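Local atomic coordinates of tubulin-like protein CetZ (Methanosaeta thermophila, PDB entry 3ZID), a protein that binds GTP and has GTPase activity as a member of the tubulin/FtsZ family, and is probably involved in controlling cell shape. Residues E167-I172 with D220-M225; E282-D287 with K305-K310. All blocks are in the same frame, centred on the assembly; numbering follows the deposited sequence.

Contact 1: residues E167-I172 with D220-M225; sequences EADGMI and DFKTVM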
ATOM      1  N   GLU A 167       1.812   2.958 -14.691  1.00 31.68           N
ATOM      2  CA  GLU A 167       2.335   4.321 -14.567  1.00 35.17           C
ATOM      3  C   GLU A 167       1.456   5.246 -13.723  1.00 37.62           C
ATOM      4  O   GLU A 167       1.096   6.347 -14.138  1.00 38.08           O
ATOM      5  CB  GLU A 167       2.551   4.941 -15.952  1.00 48.27           C
ATOM      6  CG  GLU A 167       3.786   4.435 -16.680  1.00 61.83           C
ATOM      7  CD  GLU A 167       3.939   5.035 -18.071  1.00 73.85           C
ATOM      8  OE1 GLU A 167       2.952   5.611 -18.590  1.00 79.70           O
ATOM      9  OE2 GLU A 167       5.047   4.929 -18.643  1.00 73.11           O
ATOM     10  N   ALA A 168       1.155   4.803 -12.515  1.00 34.87           N
ATOM     11  CA  ALA A 168       0.490   5.641 -11.535  1.00 37.63           C
ATOM     12  C   ALA A 168       1.486   6.667 -11.006  1.00 40.64           C
ATOM     13  O   ALA A 168       2.636   6.670 -11.413  1.00 40.85           O
ATOM     14  CB  ALA A 168      -0.044   4.794 -10.416  1.00 35.43           C
ATOM     15  N   ASP A 169       1.056   7.533 -10.092  1.00 37.90           N
ATOM     16  CA  ASP A 169       1.977   8.474  -9.476  1.00 34.88           C
ATOM     17  C   ASP A 169       2.628   7.869  -8.243  1.00 38.77           C
ATOM     18  O   ASP A 169       2.276   8.184  -7.108  1.00 48.69           O
ATOM     19  CB  ASP A 169       1.260   9.779  -9.130  1.00 30.51           C
ATOM     20  CG  ASP A 169       0.605  10.403 -10.339  1.00 43.05           C
ATOM     21  OD1 ASP A 169       1.344  10.924 -11.205  1.00 50.36           O
ATOM     22  OD2 ASP A 169      -0.636  10.336 -10.447  1.00 43.72           O
ATOM     23  N   GLY A 170       3.559   6.956  -8.459  1.00 27.92           N
ATOM     24  CA  GLY A 170       4.264   6.405  -7.325  1.00 26.87           C
ATOM     25  C   GLY A 170       3.421   5.320  -6.710  1.00 29.74           C
ATOM     26  O   GLY A 170       2.379   4.934  -7.234  1.00 41.37           O
ATOM     27  N   MET A 171       3.888   4.811  -5.593  1.00 24.93           N
ATOM     28  CA  MET A 171       3.194   3.745  -4.930  1.00 25.99           C
ATOM     29  C   MET A 171       3.635   3.761  -3.489  1.00 25.45           C
ATOM     30  O   MET A 171       4.829   3.883  -3.197  1.00 27.35           O
ATOM     31  CB  MET A 171       3.532   2.423  -5.624  1.00 27.29           C
ATOM     32  CG  MET A 171       3.396   1.196  -4.793  1.00 38.29           C
ATOM     33  SD  MET A 171       3.242  -0.275  -5.822  1.00 42.06           S
ATOM     34  CE  MET A 171       4.435   0.035  -7.105  1.00 26.43           C
ATOM     35  N   ILE A 172       2.679   3.709  -2.574  1.00 17.97           N
ATOM     36  CA  ILE A 172       3.077   3.591  -1.179  1.00 17.99           C
ATOM     37  C   ILE A 172       3.102   2.141  -0.724  1.00 19.10           C
ATOM     38  O   ILE A 172       2.078   1.466  -0.704  1.00 19.68           O
ATOM     39  CB  ILE A 172       2.179   4.379  -0.266  1.00 13.91           C
ATOM     40  CG1 ILE A 172       2.514   5.872  -0.423  1.00 24.48           C
ATOM     41  CG2 ILE A 172       2.426   3.971   1.189  1.00 13.63           C
ATOM     42  CD1 ILE A 172       1.347   6.794  -0.224  1.00 33.64           C
ATOM     43  N   ASP A 220       4.601  19.135  -5.497  1.00 31.13           N
ATOM     44  CA  ASP A 220       5.735  18.652  -4.714  1.00 37.37           C
ATOM     45  C   ASP A 220       5.554  17.186  -4.316  1.00 31.36           C
ATOM     46  O   ASP A 220       6.470  16.368  -4.437  1.00 25.79           O
ATOM     47  CB  ASP A 220       5.958  19.528  -3.482  1.00 43.42           C
ATOM     48  CG  ASP A 220       6.410  20.940  -3.841  1.00 54.85           C
ATOM     49  OD1 ASP A 220       6.419  21.286  -5.044  1.00 55.97           O
ATOM     50  OD2 ASP A 220       6.760  21.702  -2.916  1.00 60.25           O
ATOM     51  N   PHE A 221       4.350  16.855  -3.887  1.00 27.39           N
ATOM     52  CA  PHE A 221       4.017  15.478  -3.562  1.00 25.82           C
ATOM     53  C   PHE A 221       4.223  14.573  -4.787  1.00 24.68           C
ATOM     54  O   PHE A 221       4.876  13.527  -4.703  1.00 23.33           O
ATOM     55  CB  PHE A 221       2.585  15.409  -3.032  1.00 18.29           C
ATOM     56  CG  PHE A 221       2.119  14.022  -2.729  1.00 21.22           C
ATOM     57  CD1 PHE A 221       2.729  13.273  -1.734  1.00 22.37           C
ATOM     58  CD2 PHE A 221       1.041  13.481  -3.407  1.00 23.40           C
ATOM     59  CE1 PHE A 221       2.294  11.981  -1.450  1.00 25.81           C
ATOM     60  CE2 PHE A 221       0.594  12.197  -3.124  1.00 29.01           C
ATOM     61  CZ  PHE A 221       1.224  11.444  -2.149  1.00 25.93           C
ATOM     62  N   LYS A 222       3.699  14.988  -5.935  1.00 27.69           N
ATOM     63  CA  LYS A 222       3.887  14.196  -7.145  1.00 30.93           C
ATOM     64  C   LYS A 222       5.359  14.040  -7.472  1.00 29.94           C
ATOM     65  O   LYS A 222       5.793  12.963  -7.869  1.00 35.27           O
ATOM     66  CB  LYS A 222       3.167  14.821  -8.341  1.00 39.89           C
ATOM     67  CG  LYS A 222       1.663  14.846  -8.238  1.00 43.47           C
ATOM     68  CD  LYS A 222       1.072  15.674  -9.364  1.00 42.31           C
ATOM     69  CE  LYS A 222       1.111  14.915 -10.681  1.00 44.29           C
ATOM     70  NZ  LYS A 222       0.317  13.661 -10.619  1.00 33.48           N
ATOM     71  N   THR A 223       6.121  15.118  -7.310  1.00 29.57           N
ATOM     72  CA  THR A 223       7.564  15.103  -7.591  1.00 30.39           C
ATOM     73  C   THR A 223       8.298  14.029  -6.779  1.00 28.97           C
ATOM     74  O   THR A 223       9.162  13.322  -7.301  1.00 39.41           O
ATOM     75  CB  THR A 223       8.203  16.488  -7.306  1.00 37.12           C
ATOM     76  OG1 THR A 223       7.732  17.450  -8.261  1.00 42.71           O
ATOM     77  CG2 THR A 223       9.722  16.415  -7.365  1.00 22.67           C
ATOM     78  N   VAL A 224       7.976  13.938  -5.494  1.00 24.61           N
ATOM     79  CA  VAL A 224       8.510  12.886  -4.636  1.00 24.09           C
ATOM     80  C   VAL A 224       8.053  11.502  -5.120  1.00 21.82           C
ATOM     81  O   VAL A 224       8.871  10.635  -5.365  1.00 29.95           O
ATOM     82  CB  VAL A 224       8.105  13.105  -3.157  1.00 24.13           C
ATOM     83  CG1 VAL A 224       8.499  11.906  -2.313  1.00 24.46           C
ATOM     84  CG2 VAL A 224       8.757  14.375  -2.616  1.00 24.27           C
ATOM     85  N   MET A 225       6.748  11.320  -5.310  1.00 22.87           N
ATOM     86  CA  MET A 225       6.189  10.000  -5.602  1.00 24.76           C
ATOM     87  C   MET A 225       6.684   9.436  -6.923  1.00 30.91           C
ATOM     88  O   MET A 225       6.800   8.222  -7.092  1.00 35.51           O
ATOM     89  CB  MET A 225       4.658  10.059  -5.627  1.00 30.62           C
ATOM     90  CG  MET A 225       4.005  10.468  -4.303  1.00 37.09           C
ATOM     91  SD  MET A 225       4.312   9.221  -3.045  1.00 33.15           S
ATOM     92  CE  MET A 225       3.326   7.893  -3.705  1.00 32.23           C
TER
HETATM   93  O   HOH W   1       6.400   6.515  -4.565  1.00 40.13           O

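Contact 2: residues E282-D287 with K305-K310; sequences EYLNVD and KGIVIK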
ATOM      1  N   GLU A 282       3.823  26.989  19.266  1.00 14.76           N
ATOM      2  CA  GLU A 282       4.948  27.218  20.175  1.00 23.43           C
ATOM      3  C   GLU A 282       6.044  26.154  20.010  1.00 24.28           C
ATOM      4  O   GLU A 282       7.186  26.377  20.353  1.00 23.06           O
ATOM      5  CB  GLU A 282       4.494  27.341  21.633  1.00 26.47           C
ATOM      6  CG  GLU A 282       3.806  26.110  22.203  1.00 29.06           C
ATOM      7  CD  GLU A 282       2.299  26.119  21.976  1.00 37.35           C
ATOM      8  OE1 GLU A 282       1.819  26.869  21.077  1.00 32.67           O
ATOM      9  OE2 GLU A 282       1.605  25.365  22.705  1.00 39.58           O
ATOM     10  N   TYR A 283       5.695  25.003  19.463  1.00 19.03           N
ATOM     11  CA  TYR A 283       6.692  23.973  19.222  1.00 17.66           C
ATOM     12  C   TYR A 283       7.464  24.148  17.927  1.00 22.07           C
ATOM     13  O   TYR A 283       8.430  23.424  17.696  1.00 24.23           O
ATOM     14  CB  TYR A 283       6.026  22.614  19.187  1.00 19.90           C
ATOM     15  CG  TYR A 283       5.424  22.202  20.498  1.00 24.35           C
ATOM     16  CD1 TYR A 283       6.186  22.198  21.663  1.00 26.59           C
ATOM     17  CD2 TYR A 283       4.105  21.768  20.566  1.00 19.84           C
ATOM     18  CE1 TYR A 283       5.652  21.789  22.867  1.00 24.72           C
ATOM     19  CE2 TYR A 283       3.562  21.360  21.766  1.00 25.02           C
ATOM     20  CZ  TYR A 283       4.342  21.374  22.916  1.00 25.05           C
ATOM     21  OH  TYR A 283       3.804  20.962  24.110  1.00 28.16           O
ATOM     22  N   LEU A 284       7.028  25.070  17.072  1.00 15.52           N
ATOM     23  CA  LEU A 284       7.545  25.154  15.696  1.00 16.29           C
ATOM     24  C   LEU A 284       8.549  26.270  15.487  1.00 19.28           C
ATOM     25  O   LEU A 284       8.199  27.444  15.361  1.00 24.99           O
ATOM     26  CB  LEU A 284       6.402  25.283  14.686  1.00 17.84           C
ATOM     27  CG  LEU A 284       5.318  24.202  14.729  1.00 17.27           C
ATOM     28  CD1 LEU A 284       4.169  24.540  13.793  1.00 18.67           C
ATOM     29  CD2 LEU A 284       5.852  22.804  14.439  1.00 22.36           C
ATOM     30  N   ASN A 285       9.816  25.897  15.465  1.00 19.96           N
ATOM     31  CA  ASN A 285      10.902  26.820  15.219  1.00 20.89           C
ATOM     32  C   ASN A 285      11.355  26.608  13.782  1.00 27.97           C
ATOM     33  O   ASN A 285      12.010  25.607  13.477  1.00 25.13           O
ATOM     34  CB  ASN A 285      12.033  26.513  16.207  1.00 29.03           C
ATOM     35  CG  ASN A 285      13.206  27.472  16.099  1.00 39.98           C
ATOM     36  OD1 ASN A 285      13.532  27.985  15.023  1.00 42.81           O
ATOM     37  ND2 ASN A 285      13.866  27.700  17.227  1.00 45.97           N
ATOM     38  N   VAL A 286      10.964  27.520  12.898  1.00 21.25           N
ATOM     39  CA  VAL A 286      11.256  27.380  11.478  1.00 26.99           C
ATOM     40  C   VAL A 286      12.739  27.235  11.169  1.00 20.81           C
ATOM     41  O   VAL A 286      13.134  26.441  10.322  1.00 26.40           O
ATOM     42  CB  VAL A 286      10.654  28.543  10.660  1.00 26.29           C
ATOM     43  CG1 VAL A 286      10.836  28.289   9.170  1.00 19.42           C
ATOM     44  CG2 VAL A 286       9.204  28.690  10.993  1.00 33.68           C
ATOM     45  N   ASP A 287      13.553  28.006  11.864  1.00 25.98           N
ATOM     46  CA  ASP A 287      14.993  27.956  11.697  1.00 27.72           C
ATOM     47  C   ASP A 287      15.550  26.601  12.066  1.00 29.82           C
ATOM     48  O   ASP A 287      16.354  26.027  11.328  1.00 28.83           O
ATOM     49  CB  ASP A 287      15.649  29.022  12.575  1.00 33.94           C
ATOM     50  CG  ASP A 287      17.145  29.099  12.370  1.00 51.15           C
ATOM     51  OD1 ASP A 287      17.620  28.762  11.266  1.00 57.62           O
ATOM     52  OD2 ASP A 287      17.854  29.478  13.324  1.00 57.10           O
ATOM     53  N   LYS A 305       9.584  20.400   2.489  1.00 22.96           N
ATOM     54  CA  LYS A 305       9.077  20.464   3.839  1.00 25.14           C
ATOM     55  C   LYS A 305       7.823  21.275   3.896  1.00 23.41           C
ATOM     56  O   LYS A 305       7.608  22.164   3.071  1.00 29.81           O
ATOM     57  CB  LYS A 305      10.128  21.030   4.789  1.00 32.66           C
ATOM     58  CG  LYS A 305      10.285  22.528   4.703  1.00 35.47           C
ATOM     59  CD  LYS A 305      11.441  22.961   5.579  1.00 46.47           C
ATOM     60  CE  LYS A 305      11.430  24.461   5.795  1.00 46.64           C
ATOM     61  NZ  LYS A 305      10.197  24.844   6.516  1.00 52.67           N
ATOM     62  N   GLY A 306       6.969  20.920   4.843  1.00 21.82           N
ATOM     63  CA  GLY A 306       5.744  21.641   5.087  1.00 28.33           C
ATOM     64  C   GLY A 306       5.546  21.764   6.587  1.00 25.32           C
ATOM     65  O   GLY A 306       5.828  20.841   7.333  1.00 20.19           O
ATOM     66  N   ILE A 307       5.074  22.917   7.033  1.00 23.42           N
ATOM     67  CA  ILE A 307       4.716  23.079   8.427  1.00 23.26           C
ATOM     68  C   ILE A 307       3.212  23.325   8.514  1.00 27.34           C
ATOM     69  O   ILE A 307       2.665  24.111   7.744  1.00 28.66           O
ATOM     70  CB  ILE A 307       5.530  24.200   9.072  1.00 30.91           C
ATOM     71  CG1 ILE A 307       6.990  24.069   8.641  1.00 36.47           C
ATOM     72  CG2 ILE A 307       5.491  24.096  10.553  1.00 25.45           C
ATOM     73  CD1 ILE A 307       7.816  25.311   8.877  1.00 43.29           C
ATOM     74  N   VAL A 308       2.531  22.586   9.392  1.00 20.60           N
ATOM     75  CA  VAL A 308       1.103  22.778   9.580  1.00 12.77           C
ATOM     76  C   VAL A 308       0.835  23.081  11.042  1.00 22.16           C
ATOM     77  O   VAL A 308       1.101  22.262  11.906  1.00 19.78           O
ATOM     78  CB  VAL A 308       0.276  21.531   9.175  1.00 23.66           C
ATOM     79  CG1 VAL A 308      -1.223  21.838   9.274  1.00 19.16           C
ATOM     80  CG2 VAL A 308       0.636  21.092   7.757  1.00 27.03           C
ATOM     81  N   ILE A 309       0.293  24.259  11.309  1.00 17.23           N
ATOM     82  CA  ILE A 309      -0.057  24.618  12.657  1.00 20.81           C
ATOM     83  C   ILE A 309      -1.383  23.999  13.034  1.00 23.43           C
ATOM     84  O   ILE A 309      -2.389  24.183  12.359  1.00 26.03           O
ATOM     85  CB  ILE A 309      -0.084  26.132  12.831  1.00 19.20           C
ATOM     86  CG1 ILE A 309       1.267  26.694  12.379  1.00 17.67           C
ATOM     87  CG2 ILE A 309      -0.441  26.497  14.305  1.00 23.98           C
ATOM     88  CD1 ILE A 309       1.352  28.165  12.392  1.00 25.31           C
ATOM     89  N   LYS A 310      -1.373  23.251  14.119  1.00 21.80           N
ATOM     90  CA  LYS A 310      -2.578  22.631  14.610  1.00 22.48           C
ATOM     91  C   LYS A 310      -2.276  22.236  16.040  1.00 24.41           C
ATOM     92  O   LYS A 310      -1.248  21.607  16.311  1.00 21.80           O
ATOM     93  CB  LYS A 310      -2.935  21.394  13.770  1.00 20.33           C
ATOM     94  CG  LYS A 310      -4.242  20.736  14.169  1.00 26.55           C
ATOM     95  CD  LYS A 310      -4.375  19.357  13.506  1.00 38.89           C
ATOM     96  CE  LYS A 310      -5.625  18.602  13.951  1.00 43.07           C
ATOM     97  NZ  LYS A 310      -5.634  17.207  13.413  1.00 47.62           N
TER

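Contact 1: residues E167-I172 with D220-M225
Lys222 NZ is held twice: by a hydrogen bond with Thr136 OG1 and by a salt bridge to Asp169, in which NZ lies 3.0 Å from OD1 and makes a weak hydrogen bond. The lysine chain runs straight through chi2, then bends at chi3 and chi4, which brings NZ to OD1, the two side chains crossing obliquely. The Asp169 carboxylate has other partners: OD2 takes the firmer bond, from the backbone N of Ile137, and OD1 receives a weak one from Asn226 ND2. With an ammonium at OD1 and a backbone N-H on OD2, the acid would probably stay ionised. An inverse gamma turn pivots on Asp169, with a weak Gly170 N to Ala168 O bond. This turn lies in the loop between helix 150-165 and strand 172-175, the edge strand of the parallel sheet of the Rossmann-like GTPase domain, while helix 219-225 rests with Phe221 and Met225 on Val319 of the mixed sheet; the contact therefore joins the two sheets of the tubulin/FtsZ fold. Gly170 CA comes within 3.1 Å of Met225 O. A CB would collide with that oxygen, and the backbone angles (phi 82°, psi -174°) would also press it against the carbonyl O of Asp169, which alone calls for glycine. Water 1 bridges the backbones, accepting from Met171 N at 3.2 Å and donating to Met225 O at 3.1 Å. Met225 CG, anti to the carbonyl carbon, sits 3.6 Å above one face of the Phe221 ring, toward its margin; the bends at chi2 and chi3 then bring CE to the loop, where it meets Ile172 CG1 at 3.9 Å. Met225 CB lies 3.4 Å from Asp169 O, a carbonyl oxygen buried here without any polar partner.

Contact 2: residues E282-D287 with K305-K310
The beta-alpha-beta unit of strand 270-279, helix 286-296 and strand 302-309 is drawn together here, where the turn leading into the helix lies over the last strand. Apolar contacts do the work, and no hydrogen bond crosses between the segments. Leu284, with CG anti to its carbonyl carbon (chi1 -55°), drops CD1 onto the strand: CD1 touches Ile307 CG2 at 3.5 Å as the two side chains run alongside with opposite sense, and lies 3.9 Å from CG1 of Ile309, whose side chain Leu284 crosses obliquely. Leu284 also packs on Ile277 of strand 270-279; an alanine here lacks the CD1 that meets Ile307 CG2 and Ile309 CG1, and would probably loosen the seat of the turn on the sheet. Farther along, Val286 CG2 lies 4.2 Å from Ile307 CD1, a looser contact beside the solvent-exposed start of the helix. Lys305 makes a marginal approach, its NZ 4.4 Å from Val286 CG1, while its side chain also touches Thr290 and Ile293 of the helix. The polar interaction belongs to the helix start: Asn285 is the N-cap, turned away from the strand with CG anti to its backbone N (chi1 -177°), and its OD1 accepts from the backbone N of Glu288.

Overall arrangement
The two contacts follow one another along the chain, both segments of contact 1 preceding those of contact 2; their centres are 24 Å apart and their nearest atoms about 6 Å, without touching. Strand 302-309 relates them: Phe304 meets Asp220, Thr223 and Val224 of helix 219-225, while Lys305 and Ile307 turn toward 282-287, consistent with helices on opposite faces of the mixed sheet. Contact 1 is buried, its centre about 13 Å from the centre of the chain, and is the one nearer the nucleotide: the side chain of Ile172 is about 12 Å from the bound GDP and about 11 Å from that of Asn176, a GTP-binding residue. Contact 2 is peripheral, its centre about 28 Å from the centre of the chain and away from the nucleotide site.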